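Local coordinates for protein paenibacillus xanthan lyase (PDB 6F2P) that catalyses the eliminative cleavage of xanthan, a bacterial polysaccharide, as a multidomain, calcium-binding lyase with a family 8 catalytic region, at residues L240-N245 / L306-A311; S823-S828 / L891-F896; P979-H984 / K1019-A1024. One frame throughout, in Å; residues are numbered along the deposited sequence.

Contact 1. Residues L240-N245 / L306-A311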
loop_
_atom_site.group_PDB
_atom_site.type_symbol
_atom_site.label_atom_id
_atom_site.label_comp_id
_atom_site.label_asym_id
_atom_site.label_seq_id
_atom_site.Cartn_x
_atom_site.Cartn_y
_atom_site.Cartn_z
ATOM N N LEU A 240 13.087 17.479 -21.509
ATOM C CA LEU A 240 14.487 17.183 -21.787
ATOM C C LEU A 240 14.645 16.048 -22.788
ATOM O O LEU A 240 15.473 16.123 -23.696
ATOM C CB LEU A 240 15.238 16.842 -20.513
ATOM C CG LEU A 240 16.106 17.982 -19.996
ATOM C CD1 LEU A 240 17.032 17.464 -18.923
ATOM C CD2 LEU A 240 16.895 18.606 -21.135
ATOM N N ILE A 241 13.848 14.999 -22.624
ATOM C CA ILE A 241 13.880 13.890 -23.565
ATOM C C ILE A 241 13.541 14.376 -24.970
ATOM O O ILE A 241 14.237 14.038 -25.928
ATOM C CB ILE A 241 12.934 12.753 -23.141
ATOM C CG1 ILE A 241 13.534 11.974 -21.975
ATOM C CG2 ILE A 241 12.655 11.814 -24.301
ATOM C CD1 ILE A 241 12.497 11.160 -21.232
ATOM N N PHE A 242 12.491 15.187 -25.080
ATOM C CA PHE A 242 12.035 15.686 -26.374
ATOM C C PHE A 242 13.082 16.551 -27.077
ATOM O O PHE A 242 13.313 16.396 -28.273
ATOM C CB PHE A 242 10.739 16.470 -26.213
ATOM C CG PHE A 242 10.283 17.154 -27.467
ATOM C CD1 PHE A 242 9.520 16.478 -28.401
ATOM C CD2 PHE A 242 10.600 18.490 -27.706
ATOM C CE1 PHE A 242 9.091 17.108 -29.559
ATOM C CE2 PHE A 242 10.172 19.128 -28.864
ATOM C CZ PHE A 242 9.418 18.434 -29.790
ATOM N N ILE A 243 13.701 17.467 -26.338
ATOM C CA ILE A 243 14.703 18.367 -26.906
ATOM C C ILE A 243 15.935 17.597 -27.387
ATOM O O ILE A 243 16.396 17.761 -28.526
ATOM C CB ILE A 243 15.131 19.448 -25.875
ATOM C CG1 ILE A 243 13.926 20.290 -25.462
ATOM C CG2 ILE A 243 16.229 20.354 -26.430
ATOM C CD1 ILE A 243 14.136 21.076 -24.189
ATOM N N LEU A 244 16.450 16.742 -26.511
ATOM C CA LEU A 244 17.693 16.038 -26.771
ATOM C C LEU A 244 17.518 14.892 -27.759
ATOM O O LEU A 244 18.495 14.394 -28.315
ATOM C CB LEU A 244 18.262 15.512 -25.461
ATOM C CG LEU A 244 18.603 16.627 -24.478
ATOM C CD1 LEU A 244 19.065 16.045 -23.149
ATOM C CD2 LEU A 244 19.667 17.515 -25.079
ATOM N N ASN A 245 16.269 14.489 -27.972
ATOM C CA ASN A 245 15.950 13.291 -28.742
ATOM C C ASN A 245 16.495 13.316 -30.158
ATOM O O ASN A 245 16.247 14.251 -30.906
ATOM C CB ASN A 245 14.438 13.085 -28.779
ATOM C CG ASN A 245 14.029 11.916 -29.642
ATOM O OD1 ASN A 245 13.249 12.077 -30.582
ATOM N ND2 ASN A 245 14.553 10.727 -29.331
ATOM N N LEU A 306 5.645 13.276 -24.560
ATOM C CA LEU A 306 6.144 11.904 -24.522
ATOM C C LEU A 306 5.739 11.090 -25.752
ATOM O O LEU A 306 6.495 10.230 -26.197
ATOM C CB LEU A 306 5.751 11.199 -23.229
ATOM C CG LEU A 306 6.550 11.693 -22.022
ATOM C CD1 LEU A 306 6.018 11.101 -20.737
ATOM C CD2 LEU A 306 8.030 11.386 -22.178
ATOM N N SER A 307 4.572 11.380 -26.320
ATOM C CA SER A 307 4.130 10.675 -27.520
ATOM C C SER A 307 5.033 10.994 -28.710
ATOM O O SER A 307 5.189 10.187 -29.621
ATOM C CB SER A 307 2.681 11.030 -27.851
ATOM O OG SER A 307 2.586 12.364 -28.311
ATOM N N GLN A 308 5.643 12.173 -28.691
ATOM C CA GLN A 308 6.540 12.572 -29.766
ATOM C C GLN A 308 7.874 11.810 -29.731
ATOM O O GLN A 308 8.607 11.778 -30.714
ATOM C CB GLN A 308 6.744 14.085 -29.745
ATOM C CG GLN A 308 5.445 14.857 -30.031
ATOM C CD GLN A 308 5.565 16.373 -29.884
ATOM O OE1 GLN A 308 6.047 16.881 -28.871
ATOM N NE2 GLN A 308 5.107 17.099 -30.895
ATOM N N THR A 309 8.183 11.176 -28.607
ATOM C CA THR A 309 9.431 10.430 -28.503
ATOM C C THR A 309 9.218 8.942 -28.167
ATOM O O THR A 309 10.166 8.153 -28.172
ATOM C CB THR A 309 10.351 11.043 -27.443
ATOM O OG1 THR A 309 9.748 10.894 -26.151
ATOM C CG2 THR A 309 10.578 12.512 -27.729
ATOM N N ALA A 310 7.971 8.571 -27.886
ATOM C CA ALA A 310 7.632 7.217 -27.462
ATOM C C ALA A 310 7.682 6.220 -28.619
ATOM O O ALA A 310 7.664 6.613 -29.787
ATOM C CB ALA A 310 6.245 7.198 -26.815
ATOM N N ALA A 311 7.746 4.931 -28.279
ATOM C CA ALA A 311 7.618 3.863 -29.263
ATOM C C ALA A 311 6.197 3.842 -29.813
ATOM O O ALA A 311 5.273 4.341 -29.172
ATOM C CB ALA A 311 7.952 2.531 -28.635
#

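Contact 2. Residues S823-S828 / L891-F896. With CA (calcium ion), chain C.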
loop_
_atom_site.group_PDB
_atom_site.type_symbol
_atom_site.label_atom_id
_atom_site.label_comp_id
_atom_site.label_asym_id
_atom_site.label_seq_id
_atom_site.Cartn_x
_atom_site.Cartn_y
_atom_site.Cartn_z
ATOM N N SER A 823 18.445 -24.941 19.824
ATOM C CA SER A 823 19.216 -24.089 18.930
ATOM C C SER A 823 20.647 -24.591 18.844
ATOM O O SER A 823 21.209 -25.048 19.837
ATOM C CB SER A 823 19.189 -22.633 19.401
ATOM O OG SER A 823 19.834 -22.488 20.652
ATOM N N ARG A 824 21.223 -24.535 17.650
ATOM C CA ARG A 824 22.611 -24.941 17.458
ATOM C C ARG A 824 23.478 -23.696 17.456
ATOM O O ARG A 824 23.276 -22.794 16.650
ATOM C CB ARG A 824 22.791 -25.735 16.160
ATOM C CG ARG A 824 24.179 -26.323 15.975
ATOM C CD ARG A 824 24.259 -27.173 14.710
ATOM N NE ARG A 824 25.276 -28.219 14.805
ATOM C CZ ARG A 824 26.440 -28.200 14.162
ATOM N NH1 ARG A 824 26.748 -27.190 13.365
ATOM N NH2 ARG A 824 27.298 -29.199 14.313
ATOM N N ILE A 825 24.427 -23.653 18.384
ATOM C CA ILE A 825 25.263 -22.487 18.597
ATOM C C ILE A 825 26.717 -22.805 18.242
ATOM O O ILE A 825 27.262 -23.815 18.699
ATOM C CB ILE A 825 25.198 -22.038 20.076
ATOM C CG1 ILE A 825 23.746 -21.756 20.503
ATOM C CG2 ILE A 825 26.134 -20.858 20.328
ATOM C CD1 ILE A 825 22.993 -20.805 19.595
ATOM N N MET A 826 27.343 -21.957 17.427
ATOM C CA MET A 826 28.763 -22.119 17.129
ATOM C C MET A 826 29.604 -21.504 18.248
ATOM O O MET A 826 29.200 -20.512 18.872
ATOM C CB MET A 826 29.106 -21.473 15.792
ATOM C CG MET A 826 28.260 -21.963 14.641
ATOM S SD MET A 826 28.615 -23.680 14.260
ATOM C CE MET A 826 27.093 -24.427 14.794
ATOM N N LYS A 827 30.767 -22.095 18.510
ATOM C CA LYS A 827 31.656 -21.573 19.540
ATOM C C LYS A 827 32.210 -20.217 19.123
ATOM O O LYS A 827 32.604 -20.014 17.971
ATOM C CB LYS A 827 32.810 -22.543 19.824
ATOM C CG LYS A 827 33.753 -22.092 20.943
ATOM C CD LYS A 827 34.909 -23.069 21.121
ATOM C CE LYS A 827 35.939 -22.558 22.120
ATOM N NZ LYS A 827 37.125 -23.460 22.145
ATOM N N SER A 828 32.234 -19.290 20.070
ATOM C CA SER A 828 32.761 -17.961 19.831
ATOM C C SER A 828 33.279 -17.445 21.160
ATOM O O SER A 828 32.629 -17.618 22.191
ATOM C CB SER A 828 31.660 -17.047 19.287
ATOM O OG SER A 828 32.069 -15.691 19.218
ATOM N N LEU A 891 26.925 -13.568 19.938
ATOM C CA LEU A 891 26.468 -14.940 19.793
ATOM C C LEU A 891 26.601 -15.376 18.346
ATOM O O LEU A 891 26.411 -14.573 17.427
ATOM C CB LEU A 891 25.010 -15.042 20.238
ATOM C CG LEU A 891 24.282 -16.386 20.179
ATOM C CD1 LEU A 891 24.865 -17.374 21.183
ATOM C CD2 LEU A 891 22.797 -16.177 20.434
ATOM N N MET A 892 26.946 -16.643 18.147
ATOM C CA MET A 892 26.987 -17.226 16.814
ATOM C C MET A 892 25.860 -18.248 16.657
ATOM O O MET A 892 26.042 -19.437 16.936
ATOM C CB MET A 892 28.344 -17.890 16.553
ATOM C CG MET A 892 29.485 -16.918 16.300
ATOM S SD MET A 892 29.324 -16.050 14.724
ATOM C CE MET A 892 30.302 -14.589 15.064
ATOM N N LEU A 893 24.696 -17.782 16.210
ATOM C CA LEU A 893 23.520 -18.638 16.063
ATOM C C LEU A 893 23.508 -19.386 14.725
ATOM O O LEU A 893 23.572 -18.769 13.661
ATOM C CB LEU A 893 22.254 -17.793 16.219
ATOM C CG LEU A 893 20.872 -18.432 16.069
ATOM C CD1 LEU A 893 20.691 -19.612 17.013
ATOM C CD2 LEU A 893 19.813 -17.371 16.331
ATOM N N ASP A 894 23.423 -20.711 14.775
ATOM C CA ASP A 894 23.423 -21.504 13.547
ATOM C C ASP A 894 22.000 -21.783 13.082
ATOM O O ASP A 894 21.653 -21.489 11.938
ATOM C CB ASP A 894 24.209 -22.814 13.724
ATOM C CG ASP A 894 24.389 -23.586 12.408
ATOM O OD1 ASP A 894 23.992 -23.061 11.341
ATOM O OD2 ASP A 894 24.940 -24.712 12.436
ATOM N N ASN A 895 21.182 -22.353 13.965
ATOM C CA ASN A 895 19.798 -22.662 13.612
ATOM C C ASN A 895 18.890 -22.933 14.809
ATOM O O ASN A 895 19.326 -22.894 15.957
ATOM C CB ASN A 895 19.730 -23.827 12.612
ATOM C CG ASN A 895 20.244 -25.142 13.187
ATOM O OD1 ASN A 895 20.172 -25.388 14.390
ATOM N ND2 ASN A 895 20.756 -26.002 12.313
ATOM N N PHE A 896 17.619 -23.190 14.517
ATOM C CA PHE A 896 16.681 -23.707 15.498
ATOM C C PHE A 896 16.192 -25.062 15.002
ATOM O O PHE A 896 16.162 -25.316 13.797
ATOM C CB PHE A 896 15.472 -22.784 15.654
ATOM C CG PHE A 896 15.775 -21.468 16.317
ATOM C CD1 PHE A 896 15.969 -21.399 17.686
ATOM C CD2 PHE A 896 15.828 -20.297 15.574
ATOM C CE1 PHE A 896 16.235 -20.196 18.302
ATOM C CE2 PHE A 896 16.089 -19.081 16.188
ATOM C CZ PHE A 896 16.296 -19.033 17.557
HETATM CA CA CA C . 23.014 -22.094 9.543
HETATM O O HOH W 1 28.309 -17.886 19.934
#

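Contact 3. Residues P979-H984 / K1019-A1024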
loop_
_atom_site.group_PDB
_atom_site.type_symbol
_atom_site.label_atom_id
_atom_site.label_comp_id
_atom_site.label_asym_id
_atom_site.label_seq_id
_atom_site.Cartn_x
_atom_site.Cartn_y
_atom_site.Cartn_z
ATOM N N PRO A 979 -0.658 -64.852 27.699
ATOM C CA PRO A 979 -0.076 -64.580 26.381
ATOM C C PRO A 979 -0.512 -63.220 25.840
ATOM O O PRO A 979 -1.706 -62.916 25.807
ATOM C CB PRO A 979 -0.637 -65.708 25.509
ATOM C CG PRO A 979 -1.924 -66.068 26.146
ATOM C CD PRO A 979 -1.740 -65.851 27.628
ATOM N N VAL A 980 0.459 -62.405 25.435
ATOM C CA VAL A 980 0.180 -61.083 24.889
ATOM C C VAL A 980 0.804 -60.931 23.507
ATOM O O VAL A 980 2.005 -61.134 23.337
ATOM C CB VAL A 980 0.725 -59.973 25.804
ATOM C CG1 VAL A 980 0.385 -58.602 25.234
ATOM C CG2 VAL A 980 0.164 -60.127 27.207
ATOM N N ASP A 981 -0.014 -60.585 22.518
ATOM C CA ASP A 981 0.493 -60.304 21.178
ATOM C C ASP A 981 0.725 -58.817 20.984
ATOM O O ASP A 981 -0.062 -57.993 21.442
ATOM C CB ASP A 981 -0.479 -60.795 20.105
ATOM C CG ASP A 981 -0.613 -62.293 20.090
ATOM O OD1 ASP A 981 0.353 -62.976 20.494
ATOM O OD2 ASP A 981 -1.685 -62.785 19.680
ATOM N N VAL A 982 1.813 -58.479 20.307
ATOM C CA VAL A 982 2.043 -57.112 19.878
ATOM C C VAL A 982 2.238 -57.116 18.369
ATOM O O VAL A 982 3.282 -57.537 17.873
ATOM C CB VAL A 982 3.276 -56.501 20.564
ATOM C CG1 VAL A 982 3.533 -55.104 20.032
ATOM C CG2 VAL A 982 3.086 -56.480 22.071
ATOM N N THR A 983 1.218 -56.678 17.637
ATOM C CA THR A 983 1.325 -56.588 16.186
ATOM C C THR A 983 1.826 -55.203 15.811
ATOM O O THR A 983 1.162 -54.208 16.060
ATOM C CB THR A 983 -0.019 -56.861 15.486
ATOM O OG1 THR A 983 -0.635 -58.027 16.051
ATOM C CG2 THR A 983 0.192 -57.072 13.996
ATOM N N HIS A 984 3.011 -55.149 15.219
ATOM C CA HIS A 984 3.645 -53.887 14.879
ATOM C C HIS A 984 4.010 -53.871 13.398
ATOM O O HIS A 984 3.611 -54.756 12.636
ATOM C CB HIS A 984 4.912 -53.721 15.713
ATOM C CG HIS A 984 5.853 -54.871 15.588
ATOM N ND1 HIS A 984 6.897 -54.891 14.683
ATOM C CD2 HIS A 984 5.892 -56.071 16.219
ATOM C CE1 HIS A 984 7.539 -56.035 14.775
ATOM N NE2 HIS A 984 6.946 -56.774 15.705
ATOM N N LYS A 1019 -2.886 -57.440 21.731
ATOM C CA LYS A 1019 -3.954 -58.348 22.144
ATOM C C LYS A 1019 -3.572 -59.180 23.367
ATOM O O LYS A 1019 -2.430 -59.623 23.504
ATOM C CB LYS A 1019 -4.358 -59.272 20.986
ATOM C CG LYS A 1019 -5.517 -60.211 21.322
ATOM C CD LYS A 1019 -5.689 -61.329 20.295
ATOM C CE LYS A 1019 -6.232 -60.816 18.969
ATOM N NZ LYS A 1019 -6.553 -61.949 18.047
ATOM N N ILE A 1020 -4.539 -59.378 24.257
ATOM C CA ILE A 1020 -4.380 -60.273 25.392
ATOM C C ILE A 1020 -5.239 -61.508 25.159
ATOM O O ILE A 1020 -6.455 -61.400 25.031
ATOM C CB ILE A 1020 -4.804 -59.593 26.700
ATOM C CG1 ILE A 1020 -3.839 -58.453 27.036
ATOM C CG2 ILE A 1020 -4.851 -60.598 27.832
ATOM C CD1 ILE A 1020 -4.277 -57.611 28.213
ATOM N N ARG A 1021 -4.598 -62.671 25.075
ATOM C CA ARG A 1021 -5.293 -63.939 24.856
ATOM C C ARG A 1021 -5.384 -64.706 26.171
ATOM O O ARG A 1021 -4.737 -64.340 27.156
ATOM C CB ARG A 1021 -4.571 -64.783 23.796
ATOM C CG ARG A 1021 -4.846 -64.385 22.339
ATOM C CD ARG A 1021 -3.627 -64.658 21.450
ATOM N NE ARG A 1021 -2.927 -65.884 21.845
ATOM C CZ ARG A 1021 -1.603 -66.023 21.875
ATOM N NH1 ARG A 1021 -0.816 -65.017 21.526
ATOM N NH2 ARG A 1021 -1.059 -67.173 22.250
ATOM N N THR A 1022 -6.191 -65.762 26.194
ATOM C CA THR A 1022 -6.407 -66.515 27.431
ATOM C C THR A 1022 -6.030 -67.998 27.319
ATOM O O THR A 1022 -6.245 -68.766 28.259
ATOM C CB THR A 1022 -7.863 -66.386 27.924
ATOM O OG1 THR A 1022 -8.754 -66.871 26.910
ATOM C CG2 THR A 1022 -8.195 -64.927 28.245
ATOM N N ASP A 1023 -5.464 -68.382 26.175
ATOM C CA ASP A 1023 -5.091 -69.770 25.901
ATOM C C ASP A 1023 -4.159 -70.334 26.969
ATOM O O ASP A 1023 -3.127 -69.740 27.278
ATOM C CB ASP A 1023 -4.422 -69.885 24.525
ATOM C CG ASP A 1023 -5.258 -69.270 23.409
ATOM O OD1 ASP A 1023 -5.201 -68.033 23.234
ATOM O OD2 ASP A 1023 -5.962 -70.021 22.699
ATOM N N ALA A 1024 -4.549 -71.472 27.537
ATOM C CA ALA A 1024 -3.716 -72.228 28.480
ATOM C C ALA A 1024 -3.354 -71.497 29.775
ATOM O O ALA A 1024 -2.421 -71.895 30.475
ATOM C CB ALA A 1024 -2.450 -72.744 27.788
#

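Contact 1. Residues L240-N245 / L306-A311
The C-terminal end of helix 229-244 meets segment 306-311, at the C-terminal part of helix 292-307, in the alpha-helical domain of the family 8 lyase. Van der Waals touches centre on Thr309. Its methyl CG2, anti to its own carbonyl carbon, rests against the helix backbone at Phe242 CA, 3.7 Å away. The Asn245 side chain passes alongside it in the opposite direction, with OD1 3.9 Å from the same Thr309 CG2. Ile241 crosses Thr309 at about a right angle, CG2 coming within 3.6 Å of Thr309 OG1. That hydroxyl has its hydrogen-bond partner in Tyr260 OH on helix 256-267, whose side chain also touches Ile241 and Leu306.

The aromatic part of the contact pairs Phe242 with Gln308. With CG anti to the backbone N (chi1 173°), the ring reaches the Gln308 amide, and its CE1 lies 3.1 Å from Gln308 OE1. Ring and amide planes are only 16° apart, though the approach is oblique. Arg305 ties the two together: it hydrogen-bonds Gln308 OE1 and makes a cation-pi contact with the Phe242 ring, which has a second cation-pi partner in Lys12 of helix 4-18.

The direct contact between the two segments is thus van der Waals, while Gln308 OE1 and Thr309 OG1 are satisfied by Arg305 of helix 292-307 and by Tyr260 of helix 256-267.

Contact 2. Residues S823-S828 / L891-F896
Arg824 O is gripped by two backbone N-H groups from the opposing strand: Asp894 N, at 2.8 Å and nearly along the C=O axis, and Asn895 N, at 3.4 Å and weak. This is a classic beta bulge in an antiparallel pair, with Asp894 and Asn895 both facing Arg824. The Asp894 backbone departs from extended geometry (psi -54°), which accommodates the extra residue. Within the bulge Arg824 N donates to Asn895 O from above the carbonyl plane; beyond it, Met826 N reaches Met892 O at 2.9 Å. Farther along, a water accepts from Met892 N and donates to Met826 O.

Beside the bulge, the side chains of Asp894 and of the extended Arg824 lie side by side, pointing the same way. Arg824 NH1 forms a salt bridge with Asp894 OD2 (3.2 Å, 164° at the hydrogen). The acceptor lies in the guanidinium plane, but the carboxylate is turned 61° from it. NH1 also donates to Asn789 O. The other carboxylate oxygen, Asp894 OD1, binds calcium at 2.3 Å, and Asp894 O is a second, longer ligand at 2.8 Å; Glu769, Glu771, Ser791 and Lys794 complete the site.

On the opposite face of the sheet, Ile825 CD1 packs on Leu893 CD1 (3.7 Å) and Ser823 CB lies near Phe896 CD1. Leu893 and Phe896 continue onto strand 806-813 of a second sheet, as in a beta-sandwich core.

One carboxylate thus serves metal and arginine through separate oxygens; the two cations would probably stabilise its ionised form, and Asp894 is shared by the bulge and the calcium site.

Contact 3. Residues P979-H984 / K1019-A1024
Antiparallel strands 978-984 and 1017-1021 pair side by side in a five-stranded antiparallel sheet of the Golvesin C-terminal domain. The backbone is close-knit: Asp981 and Lys1019 form a hydrogen-bonded pair, Asp981 N reaching Lys1019 O at 2.8 Å and Lys1019 N returning to Asp981 O at 2.9 Å. Arg1021 N then meets Pro979 O nearly along its C=O axis. On the buried face, Val980 CG2 lies 4.3 Å from Ile1020 CG1, and Val980 also touches Leu1005 of another sheet.

The other face is partly exposed and held by charge. Arg1021, bent at chi2 and chi3, brings NH1 to Asp981 OD1 in a 2.6 Å salt bridge; Thr990 OG1 also hydrogen-bonds that oxygen. A weak bond from Arg1021 NE to Asp1023 OD1 (3.4 Å) links the network to a residue of a calcium site. Lys1019 is looser, its NZ 5.2 Å from Asp981 OD2. An alanine in place of Arg1021 would remove the guanidinium and would probably leave Asp981 and Asp1023 without their shared cation and Pro979 with less cover. Over one face of that guanidinium sits Pro979 CB, 3.6 Å above the plane and offset toward its rim.

Overall arrangement
The three contacts follow one another along the chain without overlap. Contact 1 belongs to the N-terminal alpha-helical domain; contact 3, which belongs to the Golvesin C-terminal domain, lies on the opposite side of the chain's centre, with centres about 91 Å apart. Contact 2, in the calcium-binding beta region between, lies about 57 Å from contact 1 and about 49 Å from contact 3, centre to centre. None touches another, and even contacts 2 and 3 stay about 31 Å apart at their nearest atoms. Helix packing gives way to antiparallel strand pairing, and contacts 2 and 3 each include a residue of a different calcium site, consistent with an elongated enzyme made of distinct domains.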